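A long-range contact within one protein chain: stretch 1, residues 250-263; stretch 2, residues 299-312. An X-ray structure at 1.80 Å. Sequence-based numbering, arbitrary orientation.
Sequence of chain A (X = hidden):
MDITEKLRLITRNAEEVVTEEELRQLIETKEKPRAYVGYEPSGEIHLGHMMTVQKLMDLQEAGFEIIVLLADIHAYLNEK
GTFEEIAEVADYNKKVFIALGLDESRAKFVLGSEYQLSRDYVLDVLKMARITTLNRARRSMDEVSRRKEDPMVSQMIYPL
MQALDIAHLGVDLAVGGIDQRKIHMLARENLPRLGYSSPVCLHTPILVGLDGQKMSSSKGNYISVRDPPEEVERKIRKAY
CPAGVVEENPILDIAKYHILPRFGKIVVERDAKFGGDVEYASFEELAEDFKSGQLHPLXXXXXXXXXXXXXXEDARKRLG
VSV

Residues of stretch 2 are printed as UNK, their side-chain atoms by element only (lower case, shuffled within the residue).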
# COMPACT_ATOMS: atom_id res chain seq x y z
N PRO A 250 25.06 -18.65 22.25
CA PRO A 250 25.44 -17.29 21.83
C PRO A 250 26.94 -17.07 21.66
O PRO A 250 27.37 -16.38 20.74
CB PRO A 250 24.87 -16.42 22.94
CG PRO A 250 23.69 -17.20 23.41
CD PRO A 250 24.22 -18.59 23.46
N ILE A 251 27.73 -17.63 22.57
CA ILE A 251 29.17 -17.46 22.50
C ILE A 251 29.76 -18.29 21.36
O ILE A 251 30.60 -17.80 20.61
CB ILE A 251 29.83 -17.86 23.85
CG1 ILE A 251 29.19 -17.04 24.97
CG2 ILE A 251 31.33 -17.61 23.81
CD1 ILE A 251 29.22 -15.54 24.73
N LEU A 252 29.31 -19.53 21.24
CA LEU A 252 29.79 -20.38 20.16
C LEU A 252 29.40 -19.76 18.83
O LEU A 252 30.17 -19.82 17.86
CB LEU A 252 29.18 -21.78 20.27
CG LEU A 252 29.92 -22.74 21.20
CD1 LEU A 252 29.20 -24.08 21.22
CD2 LEU A 252 31.35 -22.92 20.72
N ASP A 253 28.23 -19.14 18.78
CA ASP A 253 27.76 -18.50 17.56
C ASP A 253 28.69 -17.38 17.14
O ASP A 253 28.97 -17.23 15.95
CB ASP A 253 26.33 -17.95 17.74
CG ASP A 253 25.27 -19.05 17.70
OD1 ASP A 253 24.11 -18.77 18.07
OD2 ASP A 253 25.60 -20.18 17.29
N ILE A 254 29.17 -16.58 18.09
CA ILE A 254 30.07 -15.50 17.73
C ILE A 254 31.36 -16.10 17.16
O ILE A 254 31.94 -15.56 16.22
CB ILE A 254 30.39 -14.60 18.94
CG1 ILE A 254 29.10 -13.92 19.42
CG2 ILE A 254 31.43 -13.55 18.55
CD1 ILE A 254 29.28 -13.06 20.66
N ALA A 255 31.81 -17.21 17.74
CA ALA A 255 33.02 -17.84 17.23
C ALA A 255 32.77 -18.35 15.80
O ALA A 255 33.58 -18.12 14.90
CB ALA A 255 33.42 -19.01 18.12
N LYS A 256 31.64 -19.02 15.62
CA LYS A 256 31.28 -19.59 14.32
C LYS A 256 31.02 -18.58 13.20
O LYS A 256 31.57 -18.72 12.10
CB LYS A 256 30.06 -20.49 14.47
CG LYS A 256 29.65 -21.23 13.19
CD LYS A 256 28.38 -22.04 13.40
CE LYS A 256 27.96 -22.77 12.13
NZ LYS A 256 29.00 -23.75 11.68
N TYR A 257 30.21 -17.57 13.48
CA TYR A 257 29.83 -16.59 12.46
C TYR A 257 30.71 -15.36 12.28
O TYR A 257 30.77 -14.81 11.17
CB TYR A 257 28.39 -16.16 12.71
CG TYR A 257 27.41 -17.31 12.64
CD1 TYR A 257 27.17 -17.97 11.43
CD2 TYR A 257 26.78 -17.78 13.79
CE1 TYR A 257 26.34 -19.08 11.38
CE2 TYR A 257 25.94 -18.89 13.74
CZ TYR A 257 25.73 -19.54 12.53
OH TYR A 257 24.93 -20.65 12.49
N HIS A 258 31.39 -14.92 13.32
CA HIS A 258 32.20 -13.72 13.19
C HIS A 258 33.71 -13.89 13.29
O HIS A 258 34.46 -13.40 12.45
CB HIS A 258 31.76 -12.67 14.23
CG HIS A 258 30.29 -12.38 14.20
ND1 HIS A 258 29.37 -13.08 14.95
CD2 HIS A 258 29.57 -11.49 13.47
CE1 HIS A 258 28.16 -12.64 14.68
NE2 HIS A 258 28.25 -11.68 13.79
N ILE A 259 34.16 -14.59 14.33
CA ILE A 259 35.59 -14.75 14.54
C ILE A 259 36.32 -15.67 13.56
O ILE A 259 37.26 -15.23 12.89
CB ILE A 259 35.87 -15.20 15.98
CG1 ILE A 259 35.18 -14.23 16.95
CG2 ILE A 259 37.38 -15.21 16.24
CD1 ILE A 259 35.11 -14.72 18.39
N LEU A 260 35.91 -16.92 13.46
CA LEU A 260 36.58 -17.85 12.55
C LEU A 260 36.57 -17.38 11.09
O LEU A 260 37.59 -17.45 10.41
CB LEU A 260 35.99 -19.25 12.69
CG LEU A 260 36.47 -19.95 13.97
CD1 LEU A 260 35.62 -21.17 14.25
CD2 LEU A 260 37.94 -20.32 13.82
N PRO A 261 35.41 -16.89 10.60
CA PRO A 261 35.38 -16.43 9.20
C PRO A 261 36.32 -15.25 8.95
O PRO A 261 36.87 -15.11 7.86
CB PRO A 261 33.92 -16.06 9.00
CG PRO A 261 33.21 -17.08 9.84
CD PRO A 261 34.05 -17.05 11.12
N ARG A 262 36.49 -14.41 9.96
CA ARG A 262 37.34 -13.24 9.82
C ARG A 262 38.81 -13.46 10.18
O ARG A 262 39.69 -12.90 9.53
CB ARG A 262 36.77 -12.09 10.66
CG ARG A 262 35.51 -11.52 10.06
CD ARG A 262 34.80 -10.56 10.99
NE ARG A 262 33.78 -9.82 10.26
CZ ARG A 262 34.05 -8.96 9.28
NH1 ARG A 262 35.30 -8.74 8.92
NH2 ARG A 262 33.06 -8.33 8.65
N PHE A 263 39.07 -14.28 11.20
CA PHE A 263 40.45 -14.51 11.60
C PHE A 263 41.10 -15.79 11.09
O PHE A 263 42.33 -15.87 11.01
CB PHE A 263 40.57 -14.48 13.12
CG PHE A 263 40.30 -13.13 13.72
CD1 PHE A 263 39.00 -12.73 14.03
CD2 PHE A 263 41.35 -12.24 13.97
CE1 PHE A 263 38.75 -11.47 14.57
CE2 PHE A 263 41.10 -10.98 14.51
CZ PHE A 263 39.80 -10.59 14.81
N UNK A 299 36.84 -20.16 29.52
CA UNK A 299 38.00 -19.86 28.68
C UNK A 299 37.53 -19.38 27.31
O UNK A 299 38.08 -18.44 26.76
c UNK A 299 38.89 -21.10 28.57
o UNK A 299 40.03 -20.69 30.62
o UNK A 299 39.30 -22.73 30.28
c UNK A 299 39.45 -21.54 29.92
N UNK A 300 36.50 -20.02 26.77
CA UNK A 300 35.98 -19.62 25.47
C UNK A 300 35.50 -18.16 25.53
O UNK A 300 35.82 -17.36 24.65
c UNK A 300 34.83 -20.52 25.05
c UNK A 300 33.07 -21.12 23.40
c UNK A 300 35.18 -20.02 22.62
c UNK A 300 34.15 -20.11 23.74
N UNK A 301 34.75 -17.81 26.57
CA UNK A 301 34.26 -16.44 26.72
C UNK A 301 35.37 -15.41 26.66
O UNK A 301 35.25 -14.40 25.97
n UNK A 301 29.11 -16.65 30.43
c UNK A 301 33.48 -16.29 28.03
c UNK A 301 29.90 -17.08 29.24
c UNK A 301 31.34 -16.59 29.29
c UNK A 301 32.10 -16.93 28.01
N UNK A 302 36.45 -15.65 27.40
CA UNK A 302 37.56 -14.71 27.41
C UNK A 302 38.12 -14.51 26.01
O UNK A 302 38.40 -13.38 25.59
c UNK A 302 39.88 -14.21 28.23
c UNK A 302 38.70 -15.17 28.34
c UNK A 302 38.21 -15.23 29.79
c UNK A 302 37.64 -13.92 30.30
N UNK A 303 38.29 -15.61 25.28
CA UNK A 303 38.84 -15.55 23.93
C UNK A 303 37.87 -14.85 22.97
O UNK A 303 38.29 -14.02 22.15
c UNK A 303 39.16 -16.97 23.42
N UNK A 304 36.59 -15.18 23.06
CA UNK A 304 35.60 -14.57 22.18
C UNK A 304 35.55 -13.06 22.42
O UNK A 304 35.47 -12.27 21.47
c UNK A 304 33.14 -14.36 21.66
c UNK A 304 34.20 -16.62 21.94
c UNK A 304 34.20 -15.18 22.41
N UNK A 305 35.60 -12.64 23.68
CA UNK A 305 35.57 -11.22 24.00
C UNK A 305 36.80 -10.52 23.43
O UNK A 305 36.70 -9.41 22.90
c UNK A 305 35.50 -11.02 25.52
N UNK A 306 37.96 -11.16 23.53
CA UNK A 306 39.19 -10.57 23.02
C UNK A 306 39.17 -10.40 21.51
O UNK A 306 39.54 -9.34 20.99
c UNK A 306 40.40 -11.41 23.43
c UNK A 306 41.71 -10.90 22.85
c UNK A 306 42.89 -11.79 23.25
c UNK A 306 44.17 -11.30 22.59
n UNK A 306 45.34 -12.17 22.91
N UNK A 307 38.76 -11.44 20.79
CA UNK A 307 38.72 -11.34 19.34
C UNK A 307 37.64 -10.37 18.87
O UNK A 307 37.86 -9.60 17.93
c UNK A 307 39.75 -13.54 18.59
c UNK A 307 41.64 -14.30 17.28
c UNK A 307 40.45 -13.58 17.39
c UNK A 307 41.44 -14.97 19.58
o UNK A 307 43.28 -15.73 18.26
c UNK A 307 40.25 -14.24 19.68
c UNK A 307 42.12 -15.00 18.37
c UNK A 307 38.48 -12.72 18.71
N UNK A 308 36.48 -10.40 19.51
CA UNK A 308 35.41 -9.50 19.14
C UNK A 308 35.88 -8.07 19.36
O UNK A 308 35.62 -7.19 18.54
c UNK A 308 32.61 -9.27 18.04
c UNK A 308 34.15 -9.78 19.96
c UNK A 308 31.70 -9.55 20.35
c UNK A 308 32.88 -9.04 19.53
N UNK A 309 36.58 -7.83 20.46
CA UNK A 309 37.08 -6.48 20.74
C UNK A 309 38.11 -6.04 19.71
O UNK A 309 38.19 -4.86 19.38
c UNK A 309 36.61 -6.07 23.19
n UNK A 309 36.76 -6.62 24.39
c UNK A 309 37.67 -6.39 22.15
o UNK A 309 35.67 -5.32 22.91
N UNK A 310 38.88 -6.99 19.18
CA UNK A 310 39.87 -6.65 18.17
C UNK A 310 39.12 -6.24 16.91
O UNK A 310 39.49 -5.28 16.23
s UNK A 310 42.97 -9.42 18.50
c UNK A 310 41.72 -8.21 19.00
c UNK A 310 42.05 -10.92 18.67
c UNK A 310 40.78 -7.85 17.87
N UNK A 311 38.06 -6.98 16.63
CA UNK A 311 37.22 -6.74 15.46
C UNK A 311 36.60 -5.34 15.49
O UNK A 311 36.70 -4.58 14.53
c UNK A 311 34.59 -7.16 13.58
c UNK A 311 35.51 -8.25 14.09
c UNK A 311 36.13 -7.82 15.42
c UNK A 311 34.75 -9.55 14.29
N UNK A 312 35.96 -5.01 16.61
CA UNK A 312 35.31 -3.71 16.78
C UNK A 312 36.30 -2.56 16.90
O UNK A 312 36.06 -1.48 16.37
c UNK A 312 34.40 -3.74 18.01
c UNK A 312 33.32 -5.92 17.43
c UNK A 312 32.36 -4.47 19.22
c UNK A 312 33.08 -4.50 17.88

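Position 299 carries two carbons, the second bearing two oxygens, a short carboxylate; it lies out of reach of the first helix and is Asp-299. At position 300 there are four carbons, forked at the second. They point toward stretch 1 and touch Ile-251 and Leu-252, as expected of Leu-300: its CG lies 3.8 Å from CG2 of Ile-251, and its CD2 3.7 Å from CD2 of Leu-252, whose CB points away but whose end comes nearer.

Position 301 has four carbons in a row ending in nitrogen, and they touch Ile-251; this is Lys-301. The chain leaves sideways and is extended, so that its aliphatic part lies along Ile-251 (CG to Ile-251 CG1, 4.2 Å) while its NZ is hydrogen-bonded elsewhere in the structure. Position 302 shows four carbons forked at the first, one arm two carbons long; this is Ile-302, exposed and out of reach. A single carbon at position 303 gives Ala-303, which makes no contact.

At position 304 one carbon carries two more, a compact branch directed at stretch 1, where it meets three isoleucines. This is Val-304. Its CG2 lies 3.6 Å from CG2 of Ile-251 and its CG1 3.6 Å from CG2 of Ile-254, while CD1 of Ile-259 approaches the same CG1 at 3.8 Å. The valine thus sits where side chains from successive turns of the first helix converge.

Position 305, again one carbon, is Ala-305 and points away. Position 306, four carbons in a row and a terminal nitrogen, is Lys-306, fully extended and exposed. Position 307 has one carbon, then a six-carbon ring bearing an oxygen, and the ring reaches Ile-259 and Phe-263: Tyr-307. Its CD2 lies 3.7 Å from CG2 of Ile-259 and also 3.7 Å from CG of Phe-263. The tyrosine edge meets the phenylalanine face, with centroids 4.9 Å apart and planes at 90°.

Position 308, four carbons forked at the second, touches Ile-254 and is Leu-308; its CD2 stands 4.3 Å from CD1 of Ile-254. Position 309 has two carbons, the second carrying one oxygen and one nitrogen, and is Asn-309, out of reach. The unbranched run of two carbons, sulfur and carbon at position 310 touches Phe-263 and is Met-310, whose CB lies 4.2 Å from CZ of Phe-263. Position 311, four carbons forked at the second, touches His-258, Arg-262 and Phe-263; it is Leu-311, with CD1 3.5 Å from CD of Arg-262. Position 312 has the same forked four-carbon pattern but makes no contact: Leu-312.

The contact is thus a packing of two helices whose axes approach to 10.0 Å at 41°, burying 702 Å² in total. No hydrogen bond crosses it; apolar side chains fill the gap, from Ile-251 and Leu-300 at one end to Phe-263 and Leu-311 at the other. Helix 250-263 contains a wider turn at 255-259; His-258 and Ile-259 within it both point toward the second helix.

Stretch 2 (299-312) DLKIAVAKYLNMLL
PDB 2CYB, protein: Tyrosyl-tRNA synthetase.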